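Local coordinates for protein hypothetical NUDIX hydrolase (Listeria monocytogenes, PDB 3SON) that probably hydrolyses nucleoside diphosphates linked to another moiety, as a putative metal-dependent member of the Nudix (MutT) family, at residues A[9-14]-A[67-72]; A[92-97]-A[144-149]; A[123-128]-A[132-137]. All coordinates share one frame; numbering follows the deposited sequence.

Contact 1: residues A[9-14]-A[67-72]; sequences LVIPFI and YSLDSH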
ATOM      1  N   LEU A   9       4.656   2.069 -10.704  0.50 20.69           N
ATOM      2  CA  LEU A   9       4.912   0.643 -10.754  0.50 23.64           C
ATOM      3  C   LEU A   9       4.307   0.161 -12.068  0.50 20.12           C
ATOM      4  O   LEU A   9       3.224   0.608 -12.473  0.50 27.46           O
ATOM      5  CB  LEU A   9       4.303  -0.098  -9.560  0.50 24.85           C
ATOM      6  CG  LEU A   9       4.600  -1.596  -9.418  0.50 30.93           C
ATOM      7  CD1 LEU A   9       5.880  -1.790  -8.623  0.50 29.61           C
ATOM      8  CD2 LEU A   9       3.428  -2.290  -8.730  0.50 31.47           C
ATOM      9  N   VAL A  10       5.028  -0.700 -12.762  1.00 19.46           N
ATOM     10  CA  VAL A  10       4.532  -1.270 -14.036  1.00 21.17           C
ATOM     11  C   VAL A  10       4.747  -2.785 -14.113  1.00 24.31           C
ATOM     12  O   VAL A  10       5.876  -3.258 -13.953  1.00 23.46           O
ATOM     13  CB  VAL A  10       5.217  -0.632 -15.243  1.00 20.61           C
ATOM     14  CG1 VAL A  10       4.606  -1.141 -16.511  1.00 21.43           C
ATOM     15  CG2 VAL A  10       5.156   0.890 -15.190  1.00 18.26           C
ATOM     16  N   ILE A  11       3.646  -3.538 -14.295  1.00 20.58           N
ATOM     17  CA  ILE A  11       3.663  -4.992 -14.282  1.00 21.82           C
ATOM     18  C   ILE A  11       3.606  -5.472 -15.722  1.00 21.96           C
ATOM     19  O   ILE A  11       2.603  -5.276 -16.396  1.00 25.24           O
ATOM     20  CB  ILE A  11       2.448  -5.567 -13.526  1.00 23.76           C
ATOM     21  CG1 ILE A  11       2.428  -5.067 -12.075  1.00 20.06           C
ATOM     22  CG2 ILE A  11       2.406  -7.130 -13.551  1.00 21.40           C
ATOM     23  CD1 ILE A  11       1.186  -5.475 -11.312  1.00 25.28           C
ATOM     24  N   PRO A  12       4.682  -6.091 -16.218  1.00 21.52           N
ATOM     25  CA  PRO A  12       4.585  -6.684 -17.586  1.00 21.16           C
ATOM     26  C   PRO A  12       3.760  -7.967 -17.550  1.00 24.38           C
ATOM     27  O   PRO A  12       3.760  -8.676 -16.526  1.00 24.66           O
ATOM     28  CB  PRO A  12       6.046  -7.053 -17.898  1.00 22.52           C
ATOM     29  CG  PRO A  12       6.856  -6.432 -16.819  1.00 25.81           C
ATOM     30  CD  PRO A  12       5.977  -6.405 -15.609  1.00 22.72           C
ATOM     31  N   PHE A  13       3.002  -8.266 -18.620  1.00 21.91           N
ATOM     32  CA  PHE A  13       2.305  -9.551 -18.710  1.00 22.91           C
ATOM     33  C   PHE A  13       2.230 -10.047 -20.155  1.00 26.52           C
ATOM     34  O   PHE A  13       2.387  -9.261 -21.099  1.00 28.24           O
ATOM     35  CB  PHE A  13       0.892  -9.504 -18.121  1.00 22.24           C
ATOM     36  CG  PHE A  13      -0.051  -8.653 -18.896  1.00 26.62           C
ATOM     37  CD1 PHE A  13      -0.124  -7.286 -18.662  1.00 26.12           C
ATOM     38  CD2 PHE A  13      -0.856  -9.205 -19.907  1.00 29.31           C
ATOM     39  CE1 PHE A  13      -0.980  -6.506 -19.371  1.00 30.60           C
ATOM     40  CE2 PHE A  13      -1.734  -8.424 -20.612  1.00 35.75           C
ATOM     41  CZ  PHE A  13      -1.790  -7.075 -20.387  1.00 29.05           C
ATOM     42  N   ILE A  14       2.029 -11.368 -20.314  1.00 26.11           N
ATOM     43  CA  ILE A  14       1.893 -11.977 -21.648  1.00 28.41           C
ATOM     44  C   ILE A  14       0.739 -12.945 -21.592  1.00 35.56           C
ATOM     45  O   ILE A  14       0.513 -13.582 -20.555  1.00 30.78           O
ATOM     46  CB  ILE A  14       3.141 -12.738 -22.134  1.00 31.47           C
ATOM     47  CG1 ILE A  14       3.605 -13.743 -21.083  1.00 33.37           C
ATOM     48  CG2 ILE A  14       4.278 -11.791 -22.452  1.00 25.37           C
ATOM     49  CD1 ILE A  14       4.845 -14.542 -21.491  1.00 36.47           C
ATOM     50  N   TYR A  67      -1.682  -0.158 -19.659  1.00 31.63           N
ATOM     51  CA  TYR A  67      -2.993  -0.159 -19.037  1.00 28.93           C
ATOM     52  C   TYR A  67      -2.893   0.385 -17.649  1.00 29.72           C
ATOM     53  O   TYR A  67      -1.876   0.222 -17.040  1.00 25.45           O
ATOM     54  CB  TYR A  67      -3.479  -1.579 -18.963  1.00 33.19           C
ATOM     55  CG  TYR A  67      -3.677  -2.203 -20.292  1.00 34.96           C
ATOM     56  CD1 TYR A  67      -2.663  -2.927 -20.899  1.00 32.41           C
ATOM     57  CD2 TYR A  67      -4.879  -2.068 -20.961  1.00 32.92           C
ATOM     58  CE1 TYR A  67      -2.864  -3.503 -22.130  1.00 32.68           C
ATOM     59  CE2 TYR A  67      -5.084  -2.625 -22.199  1.00 35.31           C
ATOM     60  CZ  TYR A  67      -4.088  -3.354 -22.785  1.00 34.15           C
ATOM     61  OH  TYR A  67      -4.297  -3.934 -24.033  1.00 34.66           O
ATOM     62  N   SER A  68      -3.960   1.035 -17.184  1.00 31.40           N
ATOM     63  CA  SER A  68      -4.055   1.567 -15.832  1.00 26.35           C
ATOM     64  C   SER A  68      -4.671   0.634 -14.823  1.00 25.03           C
ATOM     65  O   SER A  68      -5.610  -0.122 -15.117  1.00 32.06           O
ATOM     66  CB  SER A  68      -4.865   2.815 -15.825  1.00 27.37           C
ATOM     67  OG  SER A  68      -4.346   3.741 -16.725  1.00 31.50           O
ATOM     68  N   LEU A  69      -4.134   0.699 -13.605  1.00 26.91           N
ATOM     69  CA  LEU A  69      -4.696  -0.059 -12.464  1.00 26.31           C
ATOM     70  C   LEU A  69      -5.160   0.943 -11.404  1.00 24.16           C
ATOM     71  O   LEU A  69      -4.596   2.046 -11.310  1.00 30.87           O
ATOM     72  CB  LEU A  69      -3.657  -0.981 -11.895  1.00 24.59           C
ATOM     73  CG  LEU A  69      -3.177  -2.133 -12.794  1.00 23.64           C
ATOM     74  CD1 LEU A  69      -2.061  -2.945 -12.204  1.00 27.63           C
ATOM     75  CD2 LEU A  69      -4.379  -3.031 -13.126  1.00 21.43           C
ATOM     76  N   ASP A  70      -6.205   0.592 -10.658  1.00 29.47           N
ATOM     77  CA  ASP A  70      -6.679   1.364  -9.479  1.00 21.97           C
ATOM     78  C   ASP A  70      -5.810   1.213  -8.232  1.00 28.53           C
ATOM     79  O   ASP A  70      -5.835   2.064  -7.366  1.00 33.71           O
ATOM     80  CB  ASP A  70      -8.112   0.963  -9.104  1.00 29.02           C
ATOM     81  CG  ASP A  70      -9.110   1.298 -10.150  1.00 39.28           C
ATOM     82  OD1 ASP A  70      -9.086   2.459 -10.627  1.00 50.40           O
ATOM     83  OD2 ASP A  70      -9.951   0.408 -10.464  1.00 38.10           O
ATOM     84  N   SER A  71      -5.041   0.154  -8.133  1.00 29.68           N
ATOM     85  CA  SER A  71      -4.265  -0.064  -6.928  1.00 24.10           C
ATOM     86  C   SER A  71      -3.255   1.049  -6.740  1.00 25.48           C
ATOM     87  O   SER A  71      -2.545   1.403  -7.655  1.00 30.88           O
ATOM     88  CB  SER A  71      -3.568  -1.456  -6.938  1.00 22.94           C
ATOM     89  OG  SER A  71      -4.477  -2.518  -6.894  1.00 27.52           O
ATOM     90  N   HIS A  72      -3.241   1.620  -5.554  1.00 28.41           N
ATOM     91  CA  HIS A  72      -2.342   2.690  -5.225  1.00 35.43           C
ATOM     92  C   HIS A  72      -1.854   2.532  -3.809  1.00 32.13           C
ATOM     93  O   HIS A  72      -2.598   2.052  -2.952  1.00 44.78           O
ATOM     94  CB  HIS A  72      -3.110   4.026  -5.450  1.00 50.74           C
ATOM     95  CG  HIS A  72      -2.596   5.176  -4.644  1.00 51.48           C
ATOM     96  ND1 HIS A  72      -2.592   5.162  -3.297  1.00 53.74           N
ATOM     97  CD2 HIS A  72      -2.064   6.407  -5.030  1.00 46.98           C
ATOM     98  CE1 HIS A  72      -2.046   6.301  -2.834  1.00 39.68           C
ATOM     99  NE2 HIS A  72      -1.748   7.081  -3.899  1.00 49.94           N
TER

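Contact 2: residues A[92-97]-A[144-149]; sequences CFAIDL and NDMKAM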
ATOM      1  N   CYS A  92       0.028   2.502 -10.325  1.00 21.77           N
ATOM      2  CA  CYS A  92       0.350   1.271 -10.888  1.00 21.86           C
ATOM      3  C   CYS A  92      -0.175   1.065 -12.285  1.00 24.52           C
ATOM      4  O   CYS A  92      -1.326   1.530 -12.636  1.00 24.38           O
ATOM      5  CB  CYS A  92      -0.198   0.142 -10.023  1.00 22.60           C
ATOM      6  SG  CYS A  92       0.435   0.104  -8.347  1.00 24.33           S
ATOM      7  N   PHE A  93       0.543   0.245 -13.059  1.00 22.01           N
ATOM      8  CA  PHE A  93       0.181   0.010 -14.469  1.00 21.48           C
ATOM      9  C   PHE A  93       0.512  -1.394 -14.935  1.00 23.17           C
ATOM     10  O   PHE A  93       1.204  -2.103 -14.256  1.00 18.70           O
ATOM     11  CB  PHE A  93       0.920   1.010 -15.410  1.00 24.41           C
ATOM     12  CG  PHE A  93       0.675   2.444 -15.118  1.00 21.44           C
ATOM     13  CD1 PHE A  93       1.324   3.081 -14.090  1.00 25.94           C
ATOM     14  CD2 PHE A  93      -0.243   3.166 -15.866  1.00 28.01           C
ATOM     15  CE1 PHE A  93       1.099   4.403 -13.820  1.00 26.14           C
ATOM     16  CE2 PHE A  93      -0.471   4.520 -15.586  1.00 24.87           C
ATOM     17  CZ  PHE A  93       0.152   5.105 -14.536  1.00 27.07           C
ATOM     18  N   ALA A  94       0.140  -1.731 -16.166  1.00 20.42           N
ATOM     19  CA  ALA A  94       0.485  -3.014 -16.749  1.00 21.63           C
ATOM     20  C   ALA A  94       0.768  -2.887 -18.221  1.00 22.06           C
ATOM     21  O   ALA A  94       0.255  -1.999 -18.878  1.00 28.90           O
ATOM     22  CB  ALA A  94      -0.630  -3.997 -16.508  1.00 23.46           C
ATOM     23  N   ILE A  95       1.693  -3.703 -18.731  1.00 22.84           N
ATOM     24  CA  ILE A  95       2.072  -3.600 -20.090  1.00 20.89           C
ATOM     25  C   ILE A  95       1.981  -4.941 -20.719  1.00 26.18           C
ATOM     26  O   ILE A  95       2.533  -5.913 -20.168  1.00 25.66           O
ATOM     27  CB  ILE A  95       3.487  -2.921 -20.197  1.00 24.30           C
ATOM     28  CG1 ILE A  95       3.972  -2.782 -21.654  1.00 29.30           C
ATOM     29  CG2 ILE A  95       4.569  -3.626 -19.341  1.00 27.16           C
ATOM     30  CD1 ILE A  95       5.101  -1.785 -21.752  1.00 34.93           C
ATOM     31  N   ASP A  96       1.304  -4.990 -21.882  1.00 25.48           N
ATOM     32  CA  ASP A  96       1.161  -6.237 -22.628  1.00 33.05           C
ATOM     33  C   ASP A  96       2.331  -6.446 -23.536  1.00 31.35           C
ATOM     34  O   ASP A  96       2.461  -5.744 -24.542  1.00 33.02           O
ATOM     35  CB  ASP A  96      -0.170  -6.213 -23.432  1.00 30.12           C
ATOM     36  CG  ASP A  96      -0.565  -7.571 -24.029  1.00 37.43           C
ATOM     37  OD1 ASP A  96       0.246  -8.536 -24.007  1.00 35.01           O
ATOM     38  OD2 ASP A  96      -1.745  -7.679 -24.507  1.00 31.09           O
ATOM     39  N   LEU A  97       3.162  -7.453 -23.249  1.00 32.95           N
ATOM     40  CA  LEU A  97       4.276  -7.763 -24.119  1.00 36.94           C
ATOM     41  C   LEU A  97       4.091  -9.085 -24.866  1.00 31.45           C
ATOM     42  O   LEU A  97       5.084  -9.665 -25.319  1.00 26.17           O
ATOM     43  CB  LEU A  97       5.570  -7.800 -23.335  1.00 29.96           C
ATOM     44  CG  LEU A  97       5.882  -6.574 -22.427  1.00 29.59           C
ATOM     45  CD1 LEU A  97       7.106  -6.836 -21.570  1.00 26.82           C
ATOM     46  CD2 LEU A  97       6.069  -5.315 -23.240  1.00 39.65           C
ATOM     47  N   ASN A 144     -11.583  -9.993 -18.800  1.00 38.78           N
ATOM     48  CA  ASN A 144     -11.433  -9.103 -19.956  1.00 37.70           C
ATOM     49  C   ASN A 144     -11.938  -7.657 -19.642  1.00 36.68           C
ATOM     50  O   ASN A 144     -12.707  -7.074 -20.410  1.00 34.02           O
ATOM     51  CB  ASN A 144     -12.161  -9.671 -21.199  1.00 40.35           C
ATOM     52  CG  ASN A 144     -11.753  -8.956 -22.484  1.00 45.74           C
ATOM     53  OD1 ASN A 144     -10.589  -8.553 -22.648  1.00 45.49           O
ATOM     54  ND2 ASN A 144     -12.711  -8.755 -23.376  1.00 45.23           N
ATOM     55  N   ASP A 145     -11.454  -7.094 -18.533  1.00 34.49           N
ATOM     56  CA  ASP A 145     -11.920  -5.802 -18.005  1.00 28.26           C
ATOM     57  C   ASP A 145     -10.761  -4.876 -17.751  1.00 30.75           C
ATOM     58  O   ASP A 145     -10.407  -4.640 -16.609  1.00 37.03           O
ATOM     59  CB  ASP A 145     -12.624  -6.073 -16.699  1.00 27.20           C
ATOM     60  CG  ASP A 145     -13.347  -4.855 -16.167  1.00 32.17           C
ATOM     61  OD1 ASP A 145     -13.519  -3.853 -16.957  1.00 30.09           O
ATOM     62  OD2 ASP A 145     -13.781  -4.920 -15.005  1.00 29.67           O
HETATM   63  N   MSE A 146     -10.141  -4.389 -18.811  1.00 33.63           N
HETATM   64  CA  MSE A 146      -8.881  -3.635 -18.685  1.00 26.89           C
HETATM   65  C   MSE A 146      -9.262  -2.185 -19.020  1.00 31.85           C
HETATM   66  O   MSE A 146     -10.381  -1.923 -19.521  1.00 34.21           O
HETATM   67  CB  MSE A 146      -7.769  -4.339 -19.537  1.00 25.36           C
HETATM   68  CG  MSE A 146      -7.240  -5.772 -18.957  1.00 23.96           C
HETATM   69 SE   MSE A 146      -6.153  -5.501 -17.439  0.75 34.50          SE
HETATM   70  CE  MSE A 146      -4.414  -5.231 -18.311  1.00 30.43           C
ATOM     71  N   LYS A 147      -8.430  -1.230 -18.594  1.00 35.65           N
ATOM     72  CA  LYS A 147      -8.582   0.165 -19.014  1.00 35.10           C
ATOM     73  C   LYS A 147      -7.249   0.723 -19.497  1.00 34.42           C
ATOM     74  O   LYS A 147      -6.244   0.674 -18.801  1.00 28.37           O
ATOM     75  CB  LYS A 147      -9.237   1.060 -17.941  1.00 35.87           C
ATOM     76  CG  LYS A 147      -8.801   0.819 -16.524  1.00 34.81           C
ATOM     77  CD  LYS A 147      -9.551   1.686 -15.483  1.00 37.39           C
ATOM     78  CE  LYS A 147      -8.597   1.950 -14.300  1.00 43.88           C
ATOM     79  NZ  LYS A 147      -9.232   2.554 -13.088  1.00 37.83           N
ATOM     80  N   ALA A 148      -7.198   1.219 -20.727  0.75 33.37           N
ATOM     81  CA  ALA A 148      -5.908   1.662 -21.309  0.75 34.84           C
ATOM     82  C   ALA A 148      -5.417   3.016 -20.742  0.75 46.67           C
ATOM     83  O   ALA A 148      -6.208   3.941 -20.529  0.75 42.86           O
ATOM     84  CB  ALA A 148      -5.975   1.702 -22.830  0.75 40.98           C
HETATM   85  N   MSE A 149      -4.098   3.097 -20.491  0.75 53.53           N
HETATM   86  CA  MSE A 149      -3.457   4.275 -19.875  0.75 55.46           C
HETATM   87  C   MSE A 149      -3.700   5.515 -20.694  0.75 57.70           C
HETATM   88  O   MSE A 149      -3.309   5.564 -21.859  0.75 54.91           O
HETATM   89  OXT MSE A 149      -4.290   6.497 -20.228  0.75 65.82           O
HETATM   90  CB  MSE A 149      -1.952   4.004 -19.792  0.75 49.83           C
HETATM   91  CG  MSE A 149      -1.115   5.130 -19.195  0.75 52.14           C
HETATM   92 SE   MSE A 149       0.778   4.548 -19.008  0.56 42.58          SE
HETATM   93  CE  MSE A 149       1.475   5.140 -20.760  0.75 44.09           C
TER

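Contact 3: residues A[123-128]-A[132-137]; sequences QLLEWD and TALYEL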
ATOM      1  N   GLN A 123       4.542 -15.422  -4.701  1.00 27.78           N
ATOM      2  CA  GLN A 123       5.604 -16.014  -3.905  1.00 29.64           C
ATOM      3  C   GLN A 123       6.960 -15.283  -4.003  1.00 22.91           C
ATOM      4  O   GLN A 123       7.727 -15.206  -3.009  1.00 28.14           O
ATOM      5  CB  GLN A 123       5.778 -17.508  -4.284  1.00 31.40           C
ATOM      6  CG  GLN A 123       4.653 -18.398  -3.794  1.00 35.86           C
ATOM      7  CD  GLN A 123       4.569 -18.378  -2.286  1.00 40.97           C
ATOM      8  OE1 GLN A 123       5.543 -18.690  -1.604  1.00 47.40           O
ATOM      9  NE2 GLN A 123       3.407 -17.977  -1.751  1.00 40.63           N
ATOM     10  N   LEU A 124       7.244 -14.717  -5.172  1.00 22.72           N
ATOM     11  CA  LEU A 124       8.497 -13.969  -5.430  1.00 21.42           C
ATOM     12  C   LEU A 124       8.469 -12.594  -4.799  1.00 23.25           C
ATOM     13  O   LEU A 124       9.504 -12.081  -4.371  1.00 21.83           O
ATOM     14  CB  LEU A 124       8.731 -13.837  -6.954  1.00 23.48           C
ATOM     15  CG  LEU A 124       9.189 -15.078  -7.754  1.00 26.85           C
ATOM     16  CD1 LEU A 124       9.327 -14.885  -9.255  1.00 26.21           C
ATOM     17  CD2 LEU A 124      10.445 -15.711  -7.176  1.00 28.33           C
ATOM     18  N   LEU A 125       7.308 -11.936  -4.828  1.00 20.19           N
ATOM     19  CA  LEU A 125       7.157 -10.553  -4.328  1.00 22.76           C
ATOM     20  C   LEU A 125       7.341 -10.319  -2.803  1.00 21.06           C
ATOM     21  O   LEU A 125       7.008 -11.193  -1.992  1.00 31.52           O
ATOM     22  CB  LEU A 125       5.771 -10.069  -4.776  1.00 25.15           C
ATOM     23  CG  LEU A 125       5.670  -9.916  -6.314  1.00 24.35           C
ATOM     24  CD1 LEU A 125       4.224  -9.586  -6.714  1.00 23.28           C
ATOM     25  CD2 LEU A 125       6.627  -8.844  -6.832  1.00 23.26           C
ATOM     26  N   GLU A 126       7.831  -9.124  -2.439  1.00 24.37           N
ATOM     27  CA  GLU A 126       7.953  -8.753  -1.034  1.00 25.18           C
ATOM     28  C   GLU A 126       6.869  -7.804  -0.503  1.00 26.18           C
ATOM     29  O   GLU A 126       6.411  -8.016   0.598  1.00 28.97           O
ATOM     30  CB  GLU A 126       9.362  -8.223  -0.664  1.00 36.76           C
ATOM     31  CG  GLU A 126      10.012  -7.317  -1.690  1.00 38.42           C
ATOM     32  CD  GLU A 126      11.444  -6.857  -1.329  1.00 45.87           C
ATOM     33  OE1 GLU A 126      12.045  -7.326  -0.336  1.00 45.90           O
ATOM     34  OE2 GLU A 126      11.950  -5.980  -2.041  1.00 37.61           O
ATOM     35  N   TRP A 127       6.412  -6.822  -1.292  1.00 21.09           N
ATOM     36  CA  TRP A 127       5.584  -5.735  -0.745  1.00 21.72           C
ATOM     37  C   TRP A 127       4.103  -5.928  -0.989  1.00 20.76           C
ATOM     38  O   TRP A 127       3.659  -6.362  -2.068  1.00 23.58           O
ATOM     39  CB  TRP A 127       6.004  -4.400  -1.311  1.00 23.83           C
ATOM     40  CG  TRP A 127       7.477  -4.111  -1.206  1.00 24.69           C
ATOM     41  CD1 TRP A 127       8.362  -3.874  -2.252  1.00 26.38           C
ATOM     42  CD2 TRP A 127       8.269  -4.030   0.008  1.00 39.62           C
ATOM     43  NE1 TRP A 127       9.645  -3.637  -1.756  1.00 29.80           N
ATOM     44  CE2 TRP A 127       9.645  -3.751  -0.410  1.00 35.49           C
ATOM     45  CE3 TRP A 127       7.996  -4.211   1.369  1.00 47.75           C
ATOM     46  CZ2 TRP A 127      10.684  -3.640   0.508  1.00 44.96           C
ATOM     47  CZ3 TRP A 127       9.047  -4.095   2.286  1.00 56.43           C
ATOM     48  CH2 TRP A 127      10.362  -3.813   1.861  1.00 50.66           C
ATOM     49  N   ASP A 128       3.323  -5.702   0.047  1.00 19.50           N
ATOM     50  CA  ASP A 128       1.875  -5.861  -0.063  1.00 20.09           C
ATOM     51  C   ASP A 128       1.382  -5.074  -1.263  1.00 21.14           C
ATOM     52  O   ASP A 128       0.506  -5.553  -2.040  1.00 27.08           O
ATOM     53  CB  ASP A 128       1.204  -5.358   1.225  1.00 24.04           C
ATOM     54  CG  ASP A 128       1.565  -6.206   2.484  1.00 27.37           C
ATOM     55  OD1 ASP A 128       2.034  -7.332   2.308  1.00 30.44           O
ATOM     56  OD2 ASP A 128       1.367  -5.724   3.646  1.00 27.43           O
ATOM     57  N   THR A 132      -1.006  -6.546  -4.205  1.00 21.39           N
ATOM     58  CA  THR A 132      -2.333  -5.986  -4.402  1.00 23.28           C
ATOM     59  C   THR A 132      -2.551  -5.567  -5.856  1.00 21.87           C
ATOM     60  O   THR A 132      -3.585  -5.945  -6.449  1.00 19.56           O
ATOM     61  CB  THR A 132      -2.626  -4.839  -3.455  1.00 18.48           C
ATOM     62  OG1 THR A 132      -2.617  -5.357  -2.112  1.00 21.07           O
ATOM     63  CG2 THR A 132      -4.034  -4.187  -3.763  1.00 21.00           C
ATOM     64  N   ALA A 133      -1.602  -4.835  -6.434  1.00 20.10           N
ATOM     65  CA  ALA A 133      -1.648  -4.470  -7.869  1.00 22.14           C
ATOM     66  C   ALA A 133      -1.745  -5.724  -8.800  1.00 22.71           C
ATOM     67  O   ALA A 133      -2.580  -5.797  -9.790  1.00 22.64           O
ATOM     68  CB  ALA A 133      -0.441  -3.555  -8.236  1.00 19.43           C
ATOM     69  N   LEU A 134      -1.030  -6.764  -8.424  1.00 21.32           N
ATOM     70  CA  LEU A 134      -0.989  -7.964  -9.249  1.00 22.87           C
ATOM     71  C   LEU A 134      -2.333  -8.678  -9.174  1.00 20.59           C
ATOM     72  O   LEU A 134      -2.825  -9.138 -10.177  1.00 21.45           O
ATOM     73  CB  LEU A 134       0.154  -8.892  -8.819  1.00 24.18           C
ATOM     74  CG  LEU A 134       0.249 -10.176  -9.643  1.00 28.96           C
ATOM     75  CD1 LEU A 134       0.509  -9.824 -11.072  1.00 23.92           C
ATOM     76  CD2 LEU A 134       1.355 -11.092  -9.123  1.00 27.59           C
ATOM     77  N   TYR A 135      -2.917  -8.762  -7.977  1.00 20.89           N
ATOM     78  CA  TYR A 135      -4.270  -9.325  -7.807  1.00 25.09           C
ATOM     79  C   TYR A 135      -5.272  -8.655  -8.735  1.00 21.99           C
ATOM     80  O   TYR A 135      -6.065  -9.318  -9.443  1.00 22.87           O
ATOM     81  CB  TYR A 135      -4.725  -9.169  -6.341  1.00 24.91           C
ATOM     82  CG  TYR A 135      -6.141  -9.503  -6.173  1.00 23.73           C
ATOM     83  CD1 TYR A 135      -6.562 -10.809  -6.165  1.00 24.34           C
ATOM     84  CD2 TYR A 135      -7.097  -8.507  -6.106  1.00 21.10           C
ATOM     85  CE1 TYR A 135      -7.930 -11.123  -6.075  1.00 27.27           C
ATOM     86  CE2 TYR A 135      -8.424  -8.808  -6.008  1.00 25.23           C
ATOM     87  CZ  TYR A 135      -8.834 -10.116  -6.004  1.00 29.31           C
ATOM     88  OH  TYR A 135     -10.201 -10.394  -5.901  1.00 31.39           O
ATOM     89  N   GLU A 136      -5.314  -7.339  -8.659  1.00 25.33           N
ATOM     90  CA  GLU A 136      -6.232  -6.547  -9.507  1.00 24.93           C
ATOM     91  C   GLU A 136      -5.994  -6.864 -11.004  1.00 25.23           C
ATOM     92  O   GLU A 136      -6.907  -7.094 -11.760  1.00 24.24           O
ATOM     93  CB  GLU A 136      -6.034  -5.054  -9.241  1.00 24.94           C
ATOM     94  CG  GLU A 136      -6.949  -4.254 -10.157  1.00 29.49           C
ATOM     95  CD  GLU A 136      -6.728  -2.754 -10.120  1.00 26.71           C
ATOM     96  OE1 GLU A 136      -5.929  -2.233  -9.263  1.00 30.26           O
ATOM     97  OE2 GLU A 136      -7.339  -2.087 -11.008  1.00 28.27           O
ATOM     98  N   LEU A 137      -4.754  -6.769 -11.442  1.00 21.73           N
ATOM     99  CA  LEU A 137      -4.435  -7.103 -12.839  1.00 23.05           C
ATOM    100  C   LEU A 137      -4.962  -8.494 -13.253  1.00 20.11           C
ATOM    101  O   LEU A 137      -5.539  -8.670 -14.341  1.00 24.80           O
ATOM    102  CB  LEU A 137      -2.924  -7.034 -13.077  1.00 24.65           C
ATOM    103  CG  LEU A 137      -2.412  -7.428 -14.493  1.00 23.48           C
ATOM    104  CD1 LEU A 137      -3.185  -6.711 -15.608  1.00 19.64           C
ATOM    105  CD2 LEU A 137      -0.878  -7.345 -14.648  1.00 21.55           C
TER

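Contact 1: residues A[9-14]-A[67-72]
I11 and F13 of strand 9-14 meet L69 and Y67 of strand 67-72 in the mixed sheet of the Nudix fold. The two segments share no hydrogen bond. Strand 87-96 runs between them, parallel to strand 7-15 and antiparallel to strand 66-76, so only side chains reach across it. Two apolar pairs make the contact. I11 and L69 join methyl to methyl, with CD1 of I11 4.2 Å from CD1 of L69. The F13 and Y67 side chains cross at about a right angle. CE1 of Y67 sits at the edge of the F13 ring, near its plane.

F13 has its CG wedged between the backbone N and the carbonyl carbon (chi1 67°), which stands the ring up toward Y67. The middle strand positions the rest: I11 bonds through its backbone to F93 and I95, and F13 packs on A94 and D96. Helix 128-142 covers this side, with L137 on I11, L141 on F13 and E136 on L69. M146 touches both rings. Nearest of all in the ring pair are CZ of F13 and CE1 of Y67, at 4.1 Å.

Contact 2: residues A[92-97]-A[144-149]
F93 and M149 make the larger of the two side-chain contacts here, a Met-aromatic pair formed by a selenomethionine. M149 was modelled in two conformers, and the geometry given holds for one of them. In that conformer SE of M149 lies 4.3 Å from the centroid of the F93 ring and 43° off the ring normal. The approach is therefore oblique. The selenium meets the CD2-CE2 bond of the F93 ring, 3.6 Å from each of the two atoms. CG of M149 follows it, 3.7 Å from CE2 of F93. The two side chains cross at about a right angle. The M149 chain leaves its backbone extended, with CG anti to the backbone N (chi1 179°), and bends only at chi3. F93 is buried, while M149, the last residue of the chain, is exposed.

The second contact is purely apolar and looser. CE of M146, also a selenomethionine, comes within 4.4 Å of CB of A94. The two selenomethionines thus meet two consecutive residues of the strand.

The segment 92-97 belongs to strand 87-96 of the Nudix sheet, apart from L97. The segment 144-149 is the C-terminal tail. N144 ends the preceding helix in a Schellman motif, and the tail then passes the strand without pairing with it. No hydrogen bond joins the two segments. Their CA atoms come nearest at F93 and M149, 7.8 Å apart.

Helix 46-58, which carries the calcium ligands E53 and E57, packs against the same pair: A50 touches both F93 and M149. OD2 of D145 is hydrogen-bonded to the OH of Y86 of the second subunit.

Contact 3: residues A[123-128]-A[132-137]
L125 and L134 point toward each other across the turn between two helices, and their side chains cross obliquely. Only the branch ends touch: CD1 of L125 is 4.0 Å from CD2 of L134. With its CG anti to the backbone N (chi1 180°), L134 extends its branches out from the helix, which brings CD2 to L125. L134 also packs on Y118, A121 and I122 of helix 118-124, and on F22 and I11 of the sheet. L134 thus links the turn to the apolar layer between the helices and the sheet.

D128 and T132 meet in a different way. The D128 carboxylate leads away from T132, and it is the backbone O of D128 that makes the contact. N of T132 donates to O of D128 at 2.8 Å, with an N-H...O angle of 160°. The donor lies nearly on the line of the carbonyl bond, at a C=O...N angle of 167°. OG1 of T132 stands close by, 3.1 Å from the same O of D128. N of D128 is hydrogen-bonded to OD2 of D128 of the second subunit, which places this end of the helix at the dimer interface.

A short turn joins the two consecutive helices. Helix 118-124 ends before L125, the first residue to leave helical geometry, and W127 occupies the N-cap position of helix 128-142. The bond from T132 N to D128 O is the i to i+4 bond of an alpha helix in its first turn, here on the helix that packs against the Nudix sheet.

In the fold
Contacts 1 and 2 have centres about 6 Å apart and share one sheet, with strand 87-96 as common neighbour. Y67 N probably bonds to A94 O at 2.8 Å. A salt bridge from D70 OD1 to K147 NZ, modelled short at 2.5 Å and so doubtful in detail, links the tail to strand 66-76. The centres of contacts 1 and 3 are about 10 Å apart. E136 joins them, its OE1 and OE2 probably accepting hydrogen bonds from the backbone N of S71 and D70. L137 packs on I11, A94 and M146, so it touches both other contacts. The calcium, bound by A37, E53 and E57, lies about 13 Å from the I11 side chain and about 12 Å from that of F93.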